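Local coordinates for protein methylaspartate ammonia-lyase (Citrobacter amalonaticus, PDB 1KKO) that catalyses the reversible anti elimination of ammonia from L-threo-3-methylaspartate to give mesaconate, with magnesium as cofactor, at residues I197-V200 and E201-L204; R212-V215 and R216-S219; A255-I258 and A259-E262. All coordinates share one frame; numbering follows the deposited sequence.

Along the chain the three contacts come in series, all in the TIM-barrel part of the enzyme; each is local, within a turn or two of backbone, and none nests in or crosses another. Interaction 1 closes the turn that leads from strand 191-194 into the short helix 200-204. Interaction 2 lies on the next helix, 209-225, and does not touch interaction 1 directly. Interaction 3, on helix 251-260 after strand 234-238, connects to both: Y257 packs against L204 of interaction 1, while the side chain of R212 in interaction 2 reaches S260 and Y257. Helices 209-225 and 251-260 are thereby joined beside the short helix 200-204.

Interaction 1: I197-V200 and E201-L204; sequences INNV and EEKL
Of the two flat groups here, the carboxamide of N199 turns OD1 to the first turn of helix 200-204, while that of N198 turns OD1 to the ammonium of K203; in both the donor is tilted slightly from the carbonyl plane. N199 is the N-cap: its OD1 accepts from E202 N at 2.6 Å, a nearly straight bond with an N-H...O angle of 170°. That places the same oxygen close to E201 N as well, but the angle there is too poor for a bond. Holding CG anti to the backbone N (chi1 179°) swings the amide of N199 over the opening turn.

N198 OD1 lies 2.7 Å from K203 NZ. The lysine chain, extended beyond CG, runs back along the preceding loop, and its CD lies 3.8 Å from N199 CB. K203 NZ also forms a salt bridge with D175, so its charge is probably balanced by that carboxylate, while N198 takes a further N-H. On the backbone, N199 O is gripped twice: L204 N binds at 2.9 Å, nearly along the C=O axis, and K203 N at 3.2 Å from above the carbonyl plane. The five-residue reach of the first bond marks the wider, pi-type turn.

Below the cap, I197 CG2 packs 4.0 Å from L204 CB. I197 also pairs through its backbone with the magnesium ligand D238, while V200 and L204 lie against T242 and I246 of helix 242-246, beside the barrel strands 191-194 and 234-238.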
loop_
_atom_site.group_PDB
_atom_site.type_symbol
_atom_site.label_atom_id
_atom_site.label_comp_id
_atom_site.label_asym_id
_atom_site.label_seq_id
_atom_site.Cartn_x
_atom_site.Cartn_y
_atom_site.Cartn_z
ATOM N N ILE A 197 -2.454 -1.275 -21.758
ATOM C CA ILE A 197 -2.859 -1.699 -23.092
ATOM C C ILE A 197 -1.655 -2.433 -23.681
ATOM O O ILE A 197 -0.842 -1.863 -24.396
ATOM C CB ILE A 197 -3.279 -0.471 -23.917
ATOM C CG1 ILE A 197 -4.442 0.262 -23.233
ATOM C CG2 ILE A 197 -3.624 -0.860 -25.346
ATOM C CD1 ILE A 197 -5.739 -0.524 -23.177
ATOM N N ASN A 198 -1.539 -3.717 -23.359
ATOM C CA ASN A 198 -0.336 -4.465 -23.694
ATOM C C ASN A 198 -0.563 -5.669 -24.620
ATOM O O ASN A 198 0.316 -6.528 -24.731
ATOM C CB ASN A 198 0.375 -4.915 -22.412
ATOM C CG ASN A 198 -0.440 -5.915 -21.614
ATOM O OD1 ASN A 198 -1.547 -6.265 -22.001
ATOM N ND2 ASN A 198 0.101 -6.360 -20.487
ATOM N N ASN A 199 -1.739 -5.704 -25.247
ATOM C CA ASN A 199 -2.144 -6.762 -26.183
ATOM C C ASN A 199 -2.781 -6.121 -27.396
ATOM O O ASN A 199 -3.638 -5.258 -27.254
ATOM C CB ASN A 199 -3.160 -7.742 -25.553
ATOM C CG ASN A 199 -3.600 -8.819 -26.519
ATOM O OD1 ASN A 199 -4.513 -8.622 -27.327
ATOM N ND2 ASN A 199 -2.931 -9.967 -26.460
ATOM N N VAL A 200 -2.397 -6.569 -28.590
ATOM C CA VAL A 200 -2.996 -6.037 -29.805
ATOM C C VAL A 200 -4.451 -6.472 -30.024
ATOM O O VAL A 200 -5.327 -5.639 -30.188
ATOM C CB VAL A 200 -2.177 -6.421 -31.048
ATOM C CG1 VAL A 200 -2.942 -6.051 -32.303
ATOM C CG2 VAL A 200 -0.818 -5.733 -31.033
ATOM N N GLU A 201 -4.718 -7.767 -30.031
ATOM C CA GLU A 201 -6.073 -8.207 -30.385
ATOM C C GLU A 201 -7.137 -7.752 -29.391
ATOM O O GLU A 201 -8.221 -7.292 -29.783
ATOM C CB GLU A 201 -6.144 -9.724 -30.531
ATOM C CG GLU A 201 -5.832 -10.244 -31.928
ATOM C CD GLU A 201 -6.738 -9.675 -33.010
ATOM O OE1 GLU A 201 -7.984 -9.745 -32.874
ATOM O OE2 GLU A 201 -6.199 -9.155 -33.999
ATOM N N GLU A 202 -6.818 -7.832 -28.105
ATOM C CA GLU A 202 -7.844 -7.612 -27.093
ATOM C C GLU A 202 -7.830 -6.280 -26.383
ATOM O O GLU A 202 -8.835 -5.909 -25.794
ATOM C CB GLU A 202 -7.771 -8.707 -26.046
ATOM C CG GLU A 202 -7.964 -10.098 -26.627
ATOM C CD GLU A 202 -9.059 -10.166 -27.683
ATOM O OE1 GLU A 202 -10.093 -9.472 -27.548
ATOM O OE2 GLU A 202 -8.893 -10.925 -28.662
ATOM N N LYS A 203 -6.704 -5.574 -26.414
ATOM C CA LYS A 203 -6.602 -4.318 -25.673
ATOM C C LYS A 203 -6.512 -3.115 -26.614
ATOM O O LYS A 203 -7.251 -2.159 -26.474
ATOM C CB LYS A 203 -5.455 -4.407 -24.655
ATOM C CG LYS A 203 -5.750 -5.466 -23.572
ATOM C CD LYS A 203 -4.570 -5.780 -22.666
ATOM C CE LYS A 203 -4.894 -6.937 -21.715
ATOM N NZ LYS A 203 -3.752 -7.284 -20.843
ATOM N N LEU A 204 -5.634 -3.178 -27.607
ATOM C CA LEU A 204 -5.534 -2.077 -28.553
ATOM C C LEU A 204 -6.559 -2.230 -29.663
ATOM O O LEU A 204 -7.224 -1.276 -30.057
ATOM C CB LEU A 204 -4.143 -2.048 -29.180
ATOM C CG LEU A 204 -3.908 -1.043 -30.318
ATOM C CD1 LEU A 204 -4.057 0.397 -29.837
ATOM C CD2 LEU A 204 -2.528 -1.260 -30.922
#

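Interaction 2: R212-V215 and R216-S219; sequences REYV and RWLS
Y214 and W217 both turn CG away from their own backbone N (chi1 179° and 176°), which sends the two rings out from one flank of helix 209-225, side by side. Their planes are near parallel, 25° apart, yet slid so far that the rings barely overlap, the Y214 ring and the six-membered ring of W217 having centroids 5.9 Å apart. The touch is therefore local: Y214 CE1 comes 3.9 Å from W217 CE3. Across the ring from CE1, CE2 of Y214 lies 4.1 Å from L218 CD2, so the one ring touches both W217 and L218, three and four residues on.

Underneath, each N-H of residues 216-219 donates to the carbonyl four residues earlier, as S219 N does to V215 O at 2.9 Å. The phenol is held at its far end too, Y214 OH bonding to R177 O, and R216 pairs with D220 on the same helix.

The helix lies on the outside of the TIM barrel. Y214, W217 and L218 pack on V181 of helix 179-186, W217 meets Y178 edge-to-face, Y214 and L218 reach P193 of strand 191-194, and V215 and L218 rest on strand 234-238 at I237.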
loop_
_atom_site.group_PDB
_atom_site.type_symbol
_atom_site.label_atom_id
_atom_site.label_comp_id
_atom_site.label_asym_id
_atom_site.label_seq_id
_atom_site.Cartn_x
_atom_site.Cartn_y
_atom_site.Cartn_z
ATOM N N ARG A 212 -9.632 2.979 -29.044
ATOM C CA ARG A 212 -10.471 4.125 -29.357
ATOM C C ARG A 212 -11.729 4.121 -28.491
ATOM O O ARG A 212 -12.097 5.134 -27.890
ATOM C CB ARG A 212 -10.875 4.106 -30.827
ATOM C CG ARG A 212 -11.788 5.248 -31.191
ATOM C CD ARG A 212 -12.245 5.233 -32.632
ATOM N NE ARG A 212 -11.095 5.115 -33.506
ATOM C CZ ARG A 212 -10.232 6.089 -33.744
ATOM N NH1 ARG A 212 -10.389 7.290 -33.192
ATOM N NH2 ARG A 212 -9.203 5.860 -34.541
ATOM N N GLU A 213 -12.365 2.960 -28.422
ATOM C CA GLU A 213 -13.587 2.794 -27.657
ATOM C C GLU A 213 -13.311 2.958 -26.162
ATOM O O GLU A 213 -14.137 3.495 -25.429
ATOM C CB GLU A 213 -14.224 1.448 -27.996
ATOM C CG GLU A 213 -14.589 1.385 -29.477
ATOM C CD GLU A 213 -15.585 0.302 -29.829
ATOM O OE1 GLU A 213 -16.593 0.165 -29.107
ATOM O OE2 GLU A 213 -15.365 -0.397 -30.848
ATOM N N TYR A 214 -12.137 2.517 -25.722
ATOM C CA TYR A 214 -11.765 2.687 -24.323
ATOM C C TYR A 214 -11.576 4.163 -23.948
ATOM O O TYR A 214 -12.022 4.600 -22.884
ATOM C CB TYR A 214 -10.502 1.898 -23.990
ATOM C CG TYR A 214 -10.115 2.102 -22.544
ATOM C CD1 TYR A 214 -10.835 1.488 -21.527
ATOM C CD2 TYR A 214 -9.073 2.952 -22.189
ATOM C CE1 TYR A 214 -10.518 1.696 -20.207
ATOM C CE2 TYR A 214 -8.746 3.153 -20.871
ATOM C CZ TYR A 214 -9.475 2.533 -19.884
ATOM O OH TYR A 214 -9.138 2.751 -18.564
ATOM N N VAL A 215 -10.917 4.942 -24.805
ATOM C CA VAL A 215 -10.706 6.348 -24.501
ATOM C C VAL A 215 -12.052 7.048 -24.362
ATOM O O VAL A 215 -12.245 7.885 -23.479
ATOM C CB VAL A 215 -9.834 7.060 -25.549
ATOM C CG1 VAL A 215 -9.707 8.529 -25.224
ATOM C CG2 VAL A 215 -8.449 6.435 -25.600
ATOM N N ARG A 216 -12.988 6.702 -25.242
ATOM C CA ARG A 216 -14.317 7.292 -25.200
ATOM C C ARG A 216 -15.036 6.893 -23.915
ATOM O O ARG A 216 -15.679 7.723 -23.267
ATOM C CB ARG A 216 -15.129 6.852 -26.420
ATOM C CG ARG A 216 -16.510 7.480 -26.496
ATOM C CD ARG A 216 -16.485 8.982 -26.559
ATOM N NE ARG A 216 -17.692 9.572 -25.997
ATOM C CZ ARG A 216 -18.245 10.695 -26.430
ATOM N NH1 ARG A 216 -17.698 11.369 -27.437
ATOM N NH2 ARG A 216 -19.348 11.146 -25.851
ATOM N N TRP A 217 -14.927 5.617 -23.559
ATOM C CA TRP A 217 -15.536 5.125 -22.335
ATOM C C TRP A 217 -14.952 5.879 -21.146
ATOM O O TRP A 217 -15.665 6.277 -20.231
ATOM C CB TRP A 217 -15.299 3.631 -22.150
ATOM C CG TRP A 217 -15.858 3.173 -20.855
ATOM C CD1 TRP A 217 -17.139 2.777 -20.614
ATOM C CD2 TRP A 217 -15.188 3.147 -19.592
ATOM N NE1 TRP A 217 -17.302 2.474 -19.284
ATOM C CE2 TRP A 217 -16.116 2.692 -18.633
ATOM C CE3 TRP A 217 -13.885 3.435 -19.172
ATOM C CZ2 TRP A 217 -15.789 2.537 -17.286
ATOM C CZ3 TRP A 217 -13.566 3.281 -17.838
ATOM C CH2 TRP A 217 -14.509 2.828 -16.914
ATOM N N LEU A 218 -13.639 6.073 -21.186
ATOM C CA LEU A 218 -12.903 6.726 -20.115
ATOM C C LEU A 218 -13.322 8.181 -19.928
ATOM O O LEU A 218 -13.662 8.603 -18.821
ATOM C CB LEU A 218 -11.413 6.618 -20.425
ATOM C CG LEU A 218 -10.437 7.406 -19.565
ATOM C CD1 LEU A 218 -10.563 7.015 -18.106
ATOM C CD2 LEU A 218 -9.039 7.151 -20.084
ATOM N N SER A 219 -13.314 8.956 -21.006
ATOM C CA SER A 219 -13.731 10.348 -20.894
ATOM C C SER A 219 -15.218 10.448 -20.514
ATOM O O SER A 219 -15.597 11.295 -19.708
ATOM C CB SER A 219 -13.417 11.133 -22.161
ATOM O OG SER A 219 -14.014 10.540 -23.286
#

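Interaction 3: A255-I258 and A259-E262; sequences AEYI and ASLE
Y257 and L261 make the tight side of this contact, toward the C-terminal end of helix 251-260, one of the outer helices of the TIM barrel. The leucine lies across the tyrosine ring: its CG stands 4.1 Å above one face, offset toward the rim, and both methyl groups continue the touch. CD2 sits 3.8 Å from Y257 CZ, and CD1 meets the ring at CE2 at 3.9 Å. L261 CG sits anti to its own carbonyl carbon (chi1 -64°), which keeps the branch over the ring. The phenol of Y257 is buried, but its OH has a partner in G208 O, while L261 also packs on L211 of helix 209-225; F247 meets the ring as well. I258 fills the neighbouring interior, touching I243 and V302, and A255 is packed too, against I291, E294 and L295 of helix 281-298.

The solvent side is looser: E256 points outward and is exposed, and S260 is partly so. Along the backbone the bonding changes toward the end of the segment: A259 N still binds A255 O at 2.8 Å, four residues back, but L261 N takes I258 O at 3.1 Å, three residues back, from well above the carbonyl plane, and its bond to Y257 O is weak. E262, partly exposed, has OE1 bonded to G301 N.

The serine hydroxyl folds back over the helix (chi1 80°): S260 OG, which also pairs with R212, donates to Y257 O at 2.6 Å, in the carbonyl plane and on a lone pair.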
loop_
_atom_site.group_PDB
_atom_site.type_symbol
_atom_site.label_atom_id
_atom_site.label_comp_id
_atom_site.label_asym_id
_atom_site.label_seq_id
_atom_site.Cartn_x
_atom_site.Cartn_y
_atom_site.Cartn_z
ATOM N N ALA A 255 1.399 8.155 -35.908
ATOM C CA ALA A 255 1.006 9.506 -35.521
ATOM C C ALA A 255 -0.424 9.814 -35.944
ATOM O O ALA A 255 -1.175 10.429 -35.202
ATOM C CB ALA A 255 1.958 10.524 -36.104
ATOM N N GLU A 256 -0.805 9.383 -37.143
ATOM C CA GLU A 256 -2.167 9.598 -37.607
ATOM C C GLU A 256 -3.166 8.985 -36.634
ATOM O O GLU A 256 -4.158 9.612 -36.269
ATOM C CB GLU A 256 -2.370 8.985 -38.998
ATOM C CG GLU A 256 -3.814 9.016 -39.478
ATOM C CD GLU A 256 -4.027 8.236 -40.762
ATOM O OE1 GLU A 256 -3.229 7.319 -41.055
ATOM O OE2 GLU A 256 -5.000 8.541 -41.478
ATOM N N TYR A 257 -2.912 7.742 -36.238
ATOM C CA TYR A 257 -3.808 7.047 -35.323
ATOM C C TYR A 257 -3.847 7.733 -33.955
ATOM O O TYR A 257 -4.913 7.963 -33.396
ATOM C CB TYR A 257 -3.395 5.589 -35.151
ATOM C CG TYR A 257 -4.142 4.935 -34.018
ATOM C CD1 TYR A 257 -5.484 4.610 -34.147
ATOM C CD2 TYR A 257 -3.524 4.702 -32.797
ATOM C CE1 TYR A 257 -6.187 4.039 -33.105
ATOM C CE2 TYR A 257 -4.217 4.130 -31.745
ATOM C CZ TYR A 257 -5.547 3.795 -31.902
ATOM O OH TYR A 257 -6.227 3.220 -30.852
ATOM N N ILE A 258 -2.675 8.040 -33.414
ATOM C CA ILE A 258 -2.594 8.699 -32.112
ATOM C C ILE A 258 -3.357 10.020 -32.149
ATOM O O ILE A 258 -4.120 10.334 -31.242
ATOM C CB ILE A 258 -1.120 8.909 -31.724
ATOM C CG1 ILE A 258 -0.468 7.568 -31.378
ATOM C CG2 ILE A 258 -1.001 9.854 -30.534
ATOM C CD1 ILE A 258 1.023 7.604 -31.383
ATOM N N ALA A 259 -3.169 10.795 -33.210
ATOM C CA ALA A 259 -3.867 12.070 -33.337
ATOM C C ALA A 259 -5.387 11.877 -33.366
ATOM O O ALA A 259 -6.142 12.698 -32.836
ATOM C CB ALA A 259 -3.401 12.794 -34.592
ATOM N N SER A 260 -5.831 10.786 -33.987
ATOM C CA SER A 260 -7.256 10.500 -34.103
ATOM C C SER A 260 -7.918 10.215 -32.757
ATOM O O SER A 260 -9.139 10.266 -32.637
ATOM C CB SER A 260 -7.505 9.330 -35.070
ATOM O OG SER A 260 -7.285 8.066 -34.466
ATOM N N LEU A 261 -7.118 9.907 -31.739
ATOM C CA LEU A 261 -7.672 9.635 -30.420
ATOM C C LEU A 261 -8.065 10.909 -29.676
ATOM O O LEU A 261 -8.834 10.843 -28.718
ATOM C CB LEU A 261 -6.684 8.837 -29.575
ATOM C CG LEU A 261 -6.336 7.436 -30.079
ATOM C CD1 LEU A 261 -5.271 6.824 -29.190
ATOM C CD2 LEU A 261 -7.538 6.538 -30.119
ATOM N N GLU A 262 -7.564 12.066 -30.103
ATOM C CA GLU A 262 -7.834 13.298 -29.369
ATOM C C GLU A 262 -9.324 13.548 -29.196
ATOM O O GLU A 262 -9.768 13.944 -28.124
ATOM C CB GLU A 262 -7.163 14.515 -30.023
ATOM C CG GLU A 262 -7.121 15.720 -29.092
ATOM C CD GLU A 262 -6.371 16.916 -29.653
ATOM O OE1 GLU A 262 -5.634 16.769 -30.645
ATOM O OE2 GLU A 262 -6.511 18.016 -29.073
#